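Local atomic coordinates of phosphoserine phosphatase RsbX (Bacillus subtilis, PDB entry 3W42), a protein that dephosphorylates the stressosome protein RsbS and is a negative regulator of the general stress factor sigma-B. Residues Q80-K83 / G87-A90. Residues are numbered along the deposited sequence; the frame is centred on the assembly and turned at random.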
# COMPACT_ATOMS: atom_id res chain seq x y z
N GLN A 80 -1.98 -17.16 6.24
CA GLN A 80 -2.12 -18.63 6.01
C GLN A 80 -1.70 -19.06 4.63
O GLN A 80 -1.10 -20.14 4.47
CB GLN A 80 -3.58 -19.06 6.27
CG GLN A 80 -3.90 -18.98 7.79
CD GLN A 80 -5.15 -19.62 8.15
OE1 GLN A 80 -5.48 -20.69 7.63
NE2 GLN A 80 -5.88 -18.98 9.05
N ALA A 81 -1.88 -18.20 3.62
CA ALA A 81 -1.44 -18.51 2.26
C ALA A 81 0.10 -18.48 2.11
O ALA A 81 0.60 -19.00 1.14
CB ALA A 81 -2.04 -17.51 1.30
N MET A 82 0.81 -17.90 3.07
CA MET A 82 2.25 -17.84 3.00
C MET A 82 2.95 -19.10 3.47
O MET A 82 4.15 -19.28 3.23
CB MET A 82 2.82 -16.63 3.75
CG MET A 82 2.33 -15.30 3.23
SD MET A 82 2.75 -14.92 1.51
CE MET A 82 1.21 -15.37 0.68
N LYS A 83 2.21 -20.00 4.14
CA LYS A 83 2.81 -21.27 4.59
C LYS A 83 3.30 -22.02 3.31
O LYS A 83 2.60 -22.06 2.35
CB LYS A 83 1.80 -22.08 5.36
CG LYS A 83 2.45 -23.10 6.20
CD LYS A 83 1.49 -23.85 7.12
CE LYS A 83 2.00 -25.13 7.58
NZ LYS A 83 0.86 -25.84 8.26
N GLY A 87 6.79 -16.05 1.55
CA GLY A 87 6.32 -15.03 2.46
C GLY A 87 6.32 -13.71 1.79
O GLY A 87 6.84 -13.50 0.71
N ALA A 88 5.78 -12.69 2.51
CA ALA A 88 5.72 -11.33 1.97
C ALA A 88 5.59 -10.32 3.08
O ALA A 88 4.98 -10.64 4.14
CB ALA A 88 4.52 -11.16 1.02
N THR A 89 6.06 -9.13 2.88
CA THR A 89 5.64 -8.00 3.67
C THR A 89 4.40 -7.38 3.02
O THR A 89 4.27 -7.44 1.78
CB THR A 89 6.79 -7.01 3.91
OG1 THR A 89 7.18 -6.50 2.60
CG2 THR A 89 7.95 -7.64 4.61
N ALA A 90 3.46 -6.83 3.79
CA ALA A 90 2.23 -6.38 3.18
C ALA A 90 1.51 -5.38 4.09
O ALA A 90 1.63 -5.43 5.31
CB ALA A 90 1.27 -7.56 2.96
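Met82, near the C-terminal end of helix 71-81, and Gly87, at the foot of strand 88-96, bring the two backbones to their nearest approach, with 5.0 Å between Met82 CA and Gly87 CA. A short loop joins them, and the chain moves from helix to strand within a few residues. The contact is made by van der Waals touch and rests on one side chain, that of Met82, whose CB is directed at the facing backbone. Its sulfur does most of the touching: SD lies 3.7 Å from Gly87 CA, and Ala88 N is 3.9 Å from the same sulfur. The methyl CB of Ala88 meets the same Met82 SD at 4.2 Å. The torsions explain this reach: CG stands opposite the carbonyl carbon (chi1 -60°), and a second bend at chi2 (-61°) folds the thioether, placing SD over the face of the Gly87-Ala88 peptide. Gly87 takes a positive phi of 100°, and at its backbone angles a CB would press on the preceding carbonyl oxygen. The three touching residues are buried, and helix 49-65 contributes to their surroundings: Ser55 and Ala58 touch Met82, Ile59 touches Ala88, and Ser55 OG hydrogen-bonds to Gly87 N. Leu131 also touches Met82. Backbone hydrogen bonds tie Gly87 to Leu46 and Thr89 to Asp44, a manganese ligand; the Ala88 side chain itself is about 10 Å from the ion. The contact thus closes a helix-to-strand connection between the helical layer and the sheet that contains strand 88-96, where helices 49-65 and 71-81 cover one antiparallel sheet of the alpha-beta-beta-alpha sandwich of PPM-type phosphatases.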